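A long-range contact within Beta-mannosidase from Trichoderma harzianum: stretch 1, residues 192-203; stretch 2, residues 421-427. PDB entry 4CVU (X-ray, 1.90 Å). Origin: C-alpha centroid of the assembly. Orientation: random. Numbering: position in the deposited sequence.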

ATOM      1  N   ARG A 192       2.076 -33.894  10.210  1.00 37.97           N
ATOM      2  CA  ARG A 192       2.734 -33.310  11.365  1.00 36.95           C
ATOM      3  C   ARG A 192       3.442 -32.011  10.955  1.00 37.53           C
ATOM      4  O   ARG A 192       4.665 -31.965  10.754  1.00 36.66           O
ATOM      5  N   LYS A 193       2.613 -30.964  10.847  1.00 36.78           N
ATOM      6  CA  LYS A 193       2.992 -29.607  10.438  1.00 36.91           C
ATOM      7  C   LYS A 193       2.090 -28.701  11.256  1.00 34.43           C
ATOM      8  O   LYS A 193       0.948 -29.067  11.661  1.00 34.38           O
ATOM      9  N   GLU A 194       2.610 -27.524  11.526  1.00 34.83           N
ATOM     10  CA  GLU A 194       1.956 -26.505  12.344  1.00 32.22           C
ATOM     11  C   GLU A 194       0.596 -26.309  11.740  1.00 31.71           C
ATOM     12  O   GLU A 194       0.432 -25.975  10.602  1.00 30.57           O
ATOM     13  N   GLN A 195      -0.431 -26.586  12.532  1.00 31.54           N
ATOM     14  CA  GLN A 195      -1.737 -26.633  12.010  1.00 30.52           C
ATOM     15  C   GLN A 195      -2.274 -25.318  11.475  1.00 30.44           C
ATOM     16  O   GLN A 195      -3.011 -25.341  10.530  1.00 30.71           O
ATOM     17  N   ASN A 196      -1.924 -24.191  12.073  1.00 29.75           N
ATOM     18  CA  ASN A 196      -2.377 -22.930  11.632  1.00 30.44           C
ATOM     19  C   ASN A 196      -1.834 -22.507  10.286  1.00 31.33           C
ATOM     20  O   ASN A 196      -2.329 -21.600   9.713  1.00 29.95           O
ATOM     21  N   ASP A 197      -0.874 -23.245   9.781  1.00 33.05           N
ATOM     22  CA  ASP A 197      -0.298 -22.988   8.454  1.00 33.94           C
ATOM     23  C   ASP A 197      -1.293 -23.208   7.310  1.00 35.59           C
ATOM     24  O   ASP A 197      -1.074 -22.751   6.210  1.00 36.70           O
ATOM     25  N   PHE A 198      -2.381 -23.927   7.594  1.00 35.71           N
ATOM     26  CA  PHE A 198      -3.470 -24.124   6.664  1.00 37.10           C
ATOM     27  C   PHE A 198      -4.665 -23.199   6.922  1.00 38.59           C
ATOM     28  O   PHE A 198      -5.780 -23.455   6.408  1.00 36.95           O
ATOM     29  N   GLY A 199      -4.420 -22.153   7.743  1.00 35.70           N
ATOM     30  CA  GLY A 199      -5.370 -21.138   8.040  1.00 36.12           C
ATOM     31  C   GLY A 199      -5.923 -21.272   9.438  1.00 36.35           C
ATOM     32  O   GLY A 199      -6.029 -22.365   9.948  1.00 36.44           O
ATOM     33  N   TRP A 200      -6.256 -20.151  10.076  1.00 36.19           N
ATOM     34  CA  TRP A 200      -7.055 -20.201  11.326  1.00 34.25           C
ATOM     35  C   TRP A 200      -7.977 -18.984  11.302  1.00 34.21           C
ATOM     36  O   TRP A 200      -7.924 -18.142  10.368  1.00 34.46           O
ATOM     37  N   ASP A 201      -8.831 -18.876  12.320  1.00 33.54           N
ATOM     38  CA  ASP A 201      -9.779 -17.795  12.391  1.00 32.80           C
ATOM     39  C   ASP A 201      -9.162 -16.459  12.822  1.00 30.16           C
ATOM     40  O   ASP A 201      -9.887 -15.499  12.929  1.00 30.53           O
ATOM     41  N   TRP A 202      -7.837 -16.389  12.956  1.00 30.13           N
ATOM     42  CA  TRP A 202      -7.126 -15.142  13.122  1.00 29.20           C
ATOM     43  C   TRP A 202      -5.914 -15.020  12.197  1.00 29.46           C
ATOM     44  O   TRP A 202      -5.149 -14.125  12.396  1.00 30.07           O
ATOM     45  N   GLY A 203      -5.725 -15.910  11.251  1.00 31.39           N
ATOM     46  CA  GLY A 203      -4.466 -15.915  10.436  1.00 32.93           C
ATOM     47  C   GLY A 203      -4.650 -16.530   9.080  1.00 33.57           C
ATOM     48  O   GLY A 203      -5.696 -17.176   8.806  1.00 32.16           O
ATOM     49  N   VAL A 421       1.128 -21.393  25.712  1.00 34.20           N
ATOM     50  CA  VAL A 421       1.667 -21.579  24.382  1.00 35.14           C
ATOM     51  C   VAL A 421       0.721 -22.529  23.631  1.00 34.79           C
ATOM     52  O   VAL A 421       0.828 -23.748  23.703  1.00 35.39           O
ATOM     53  N   TRP A 422      -0.196 -21.905  22.901  1.00 35.20           N
ATOM     54  CA  TRP A 422      -1.329 -22.517  22.259  1.00 35.20           C
ATOM     55  C   TRP A 422      -0.952 -23.533  21.185  1.00 35.43           C
ATOM     56  O   TRP A 422      -0.040 -23.298  20.408  1.00 34.10           O
ATOM     57  N   SER A 423      -1.663 -24.657  21.135  1.00 35.40           N
ATOM     58  CA  SER A 423      -1.495 -25.624  20.021  1.00 35.29           C
ATOM     59  C   SER A 423      -2.634 -25.420  19.022  1.00 34.29           C
ATOM     60  O   SER A 423      -3.780 -25.284  19.447  1.00 34.85           O
ATOM     61  N   SER A 424      -2.370 -25.412  17.710  1.00 34.35           N
ATOM     62  CA  SER A 424      -1.089 -25.673  17.090  1.00 33.82           C
ATOM     63  C   SER A 424      -0.720 -24.618  16.091  1.00 34.38           C
ATOM     64  O   SER A 424      -1.392 -24.438  15.060  1.00 33.14           O
ATOM     65  N   GLY A 425       0.183 -23.799  16.610  1.00 37.81           N
ATOM     66  CA  GLY A 425       1.447 -23.384  16.011  1.00 38.68           C
ATOM     67  C   GLY A 425       2.478 -24.480  16.261  1.00 35.96           C
ATOM     68  O   GLY A 425       2.431 -25.549  15.615  1.00 34.21           O
ATOM     69  N   THR A 426       3.407 -24.238  17.171  1.00 35.85           N
ATOM     70  CA  THR A 426       4.553 -25.116  17.242  1.00 36.81           C
ATOM     71  C   THR A 426       5.247 -25.240  18.582  1.00 37.95           C
ATOM     72  O   THR A 426       4.977 -24.441  19.477  1.00 38.87           O
ATOM     73  N   TYR A 427       6.193 -26.198  18.683  1.00 36.93           N
ATOM     74  CA  TYR A 427       7.122 -26.274  19.822  1.00 37.02           C
ATOM     75  C   TYR A 427       8.130 -25.154  19.692  1.00 37.91           C
ATOM     76  O   TYR A 427       8.830 -25.068  18.696  1.00 38.26           O
TER

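This is a compact, buried contact between a loop carrying a short 3-10 segment and a second stretch without regular helix or strand, whose touching residues are at least 220 positions apart in sequence, in which a cluster of three tryptophans adjoins a small polar patch centred on Ser-424; together the stretches bury 381 Å².

Trp-422, Trp-200 and Trp-202 all direct their CA-to-CB bonds toward the opposing stretch. Trp-422 takes chi1 t (173°), whereas Trp-200 and Trp-202 sit between wells at -144° and 33°. The edge of Trp-422 meets the face of Trp-200: the six-membered ring of the former and the five-membered ring of the latter have centroids 4.8 Å apart and planes at 79°, and Trp-200 CE2 lies 3.4 Å from Trp-422 CZ2. Trp-422 in turn offers its own face to the edge of Trp-202, offset, with planes at 77° and Trp-202 CZ2 3.6 Å from Trp-422 CZ3. One indole thus serves as edge in one pair and face in the other.

The polar patch depends on Ser-424, which follows a cis peptide bond and also points toward stretch 1. Its chi1 t rotamer (166°) places OG in line with a backbone amide: Gln-195 N donates to Ser-424 OG at 3.1 Å, with an almost linear angle of 178°. The next amide, Asn-196 N, donates to Ser-424 O at 3.0 Å and a more bent 140°. Two successive amides of the 3-10 segment are therefore satisfied by one serine.

Glu-194 starts sideways, but its extended t,t chain brings OE2 to 3.0 Å from Gly-425 CA. A CB on Gly-425 would lie equally close to that oxygen, so the absence of a side chain relieves a tight spot. Gln-195 (m,m) instead turns its end away, and its NE2 donates to Lys-193 O at 2.9 Å, within its own stretch.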

ATOM      1  CB  ARG A 192       3.713 -34.325  11.970  1.00 37.36           C
ATOM      2  CG  ARG A 192       3.060 -35.610  12.394  1.00 37.34           C
ATOM      3  CD  ARG A 192       1.873 -35.383  13.279  1.00 37.96           C
ATOM      4  NE  ARG A 192       2.201 -34.421  14.332  1.00 38.75           N
ATOM      5  CZ  ARG A 192       1.363 -33.534  14.865  1.00 39.41           C
ATOM      6  NH1 ARG A 192       0.093 -33.443  14.474  1.00 41.42           N
ATOM      7  NH2 ARG A 192       1.792 -32.725  15.831  1.00 38.96           N
ATOM      8  CB  LYS A 193       2.796 -29.391   8.908  1.00 37.21           C
ATOM      9  CG  LYS A 193       3.151 -27.990   8.362  1.00 37.92           C
ATOM     10  CD  LYS A 193       3.295 -27.981   6.841  1.00 39.26           C
ATOM     11  CE  LYS A 193       3.476 -26.581   6.210  1.00 38.35           C
ATOM     12  NZ  LYS A 193       4.207 -25.629   7.087  1.00 39.18           N
ATOM     13  CB  GLU A 194       2.829 -25.227  12.334  1.00 32.46           C
ATOM     14  CG  GLU A 194       2.201 -23.963  12.871  1.00 32.14           C
ATOM     15  CD  GLU A 194       3.168 -22.774  13.001  1.00 32.98           C
ATOM     16  OE1 GLU A 194       3.493 -22.208  11.982  1.00 33.78           O
ATOM     17  OE2 GLU A 194       3.568 -22.400  14.083  1.00 30.97           O
ATOM     18  CB  GLN A 195      -2.695 -27.287  13.018  1.00 30.99           C
ATOM     19  CG  GLN A 195      -2.273 -28.666  13.425  1.00 31.33           C
ATOM     20  CD  GLN A 195      -2.662 -29.784  12.478  1.00 34.76           C
ATOM     21  OE1 GLN A 195      -3.743 -30.381  12.582  1.00 34.01           O
ATOM     22  NE2 GLN A 195      -1.748 -30.136  11.570  1.00 33.13           N
ATOM     23  CB  ASN A 196      -2.225 -21.833  12.652  1.00 31.42           C
ATOM     24  CG  ASN A 196      -0.815 -21.494  12.936  1.00 33.27           C
ATOM     25  OD1 ASN A 196      -0.158 -22.114  13.724  1.00 33.36           O
ATOM     26  ND2 ASN A 196      -0.323 -20.494  12.220  1.00 32.15           N
ATOM     27  CB  ASP A 197       0.894 -23.893   8.269  1.00 34.93           C
ATOM     28  CG  ASP A 197       2.061 -23.509   9.074  1.00 35.40           C
ATOM     29  OD1 ASP A 197       1.968 -22.592   9.901  1.00 34.85           O
ATOM     30  OD2 ASP A 197       3.121 -24.115   8.856  1.00 36.15           O
ATOM     31  CB  PHE A 198      -3.922 -25.585   6.696  1.00 37.83           C
ATOM     32  CG  PHE A 198      -2.783 -26.552   6.554  1.00 39.50           C
ATOM     33  CD1 PHE A 198      -2.193 -26.763   5.321  1.00 39.02           C
ATOM     34  CD2 PHE A 198      -2.239 -27.169   7.673  1.00 39.01           C
ATOM     35  CE1 PHE A 198      -1.117 -27.619   5.206  1.00 40.35           C
ATOM     36  CE2 PHE A 198      -1.148 -28.002   7.569  1.00 40.81           C
ATOM     37  CZ  PHE A 198      -0.595 -28.236   6.318  1.00 40.22           C
ATOM     38  CB  TRP A 200      -6.151 -20.265  12.586  1.00 33.19           C
ATOM     39  CG  TRP A 200      -6.694 -21.148  13.766  1.00 33.46           C
ATOM     40  CD1 TRP A 200      -7.392 -20.723  14.838  1.00 33.62           C
ATOM     41  CD2 TRP A 200      -6.547 -22.577  13.930  1.00 33.53           C
ATOM     42  NE1 TRP A 200      -7.722 -21.780  15.665  1.00 33.34           N
ATOM     43  CE2 TRP A 200      -7.220 -22.930  15.125  1.00 35.41           C
ATOM     44  CE3 TRP A 200      -5.945 -23.580  13.179  1.00 34.94           C
ATOM     45  CZ2 TRP A 200      -7.288 -24.240  15.592  1.00 34.81           C
ATOM     46  CZ3 TRP A 200      -5.989 -24.906  13.658  1.00 35.92           C
ATOM     47  CH2 TRP A 200      -6.665 -25.215  14.870  1.00 35.48           C
ATOM     48  CB  ASP A 201     -11.025 -18.145  13.253  1.00 31.72           C
ATOM     49  CG  ASP A 201     -10.705 -18.523  14.676  1.00 34.04           C
ATOM     50  OD1 ASP A 201      -9.537 -18.474  15.135  1.00 33.42           O
ATOM     51  OD2 ASP A 201     -11.681 -18.871  15.393  1.00 32.97           O
ATOM     52  CB  TRP A 202      -6.621 -14.929  14.569  1.00 28.97           C
ATOM     53  CG  TRP A 202      -6.247 -16.179  15.261  1.00 29.81           C
ATOM     54  CD1 TRP A 202      -6.971 -16.806  16.260  1.00 30.15           C
ATOM     55  CD2 TRP A 202      -5.136 -17.015  14.987  1.00 29.29           C
ATOM     56  NE1 TRP A 202      -6.353 -17.968  16.620  1.00 29.71           N
ATOM     57  CE2 TRP A 202      -5.216 -18.111  15.858  1.00 29.25           C
ATOM     58  CE3 TRP A 202      -4.051 -16.944  14.085  1.00 28.93           C
ATOM     59  CZ2 TRP A 202      -4.280 -19.127  15.844  1.00 29.51           C
ATOM     60  CZ3 TRP A 202      -3.125 -17.921  14.105  1.00 29.54           C
ATOM     61  CH2 TRP A 202      -3.217 -19.003  14.961  1.00 29.62           C
ATOM     62  CB  VAL A 421       3.120 -22.096  24.390  1.00 35.56           C
ATOM     63  CG1 VAL A 421       3.699 -22.094  22.983  1.00 36.43           C
ATOM     64  CG2 VAL A 421       3.976 -21.249  25.280  1.00 35.26           C
ATOM     65  CB  TRP A 422      -2.168 -21.380  21.630  1.00 35.47           C
ATOM     66  CG  TRP A 422      -3.316 -21.865  20.778  1.00 33.91           C
ATOM     67  CD1 TRP A 422      -4.555 -22.244  21.231  1.00 33.63           C
ATOM     68  CD2 TRP A 422      -3.333 -22.030  19.365  1.00 32.73           C
ATOM     69  NE1 TRP A 422      -5.352 -22.604  20.167  1.00 33.50           N
ATOM     70  CE2 TRP A 422      -4.618 -22.497  19.014  1.00 33.59           C
ATOM     71  CE3 TRP A 422      -2.377 -21.854  18.350  1.00 33.56           C
ATOM     72  CZ2 TRP A 422      -4.976 -22.791  17.690  1.00 33.39           C
ATOM     73  CZ3 TRP A 422      -2.731 -22.126  17.043  1.00 33.55           C
ATOM     74  CH2 TRP A 422      -4.015 -22.600  16.720  1.00 33.76           C
ATOM     75  CB  SER A 423      -1.462 -27.077  20.545  1.00 35.21           C
ATOM     76  OG  SER A 423      -2.648 -27.400  21.306  1.00 36.76           O
ATOM     77  CB  SER A 424      -1.037 -27.052  16.397  1.00 35.56           C
ATOM     78  OG  SER A 424       0.104 -27.185  15.512  1.00 34.93           O
ATOM     79  CB  THR A 426       5.584 -24.622  16.211  1.00 37.20           C
ATOM     80  OG1 THR A 426       6.490 -25.688  15.888  1.00 40.87           O
ATOM     81  CG2 THR A 426       6.345 -23.465  16.718  1.00 37.98           C
ATOM     82  CB  TYR A 427       7.853 -27.652  19.937  1.00 37.31           C
ATOM     83  CG  TYR A 427       6.915 -28.828  19.903  1.00 37.39           C
ATOM     84  CD1 TYR A 427       6.244 -29.241  21.044  1.00 38.16           C
ATOM     85  CD2 TYR A 427       6.636 -29.478  18.706  1.00 37.86           C
ATOM     86  CE1 TYR A 427       5.353 -30.301  21.004  1.00 37.07           C
ATOM     87  CE2 TYR A 427       5.760 -30.544  18.655  1.00 37.51           C
ATOM     88  CZ  TYR A 427       5.100 -30.931  19.799  1.00 38.18           C
ATOM     89  OH  TYR A 427       4.200 -31.970  19.709  1.00 38.60           O
TER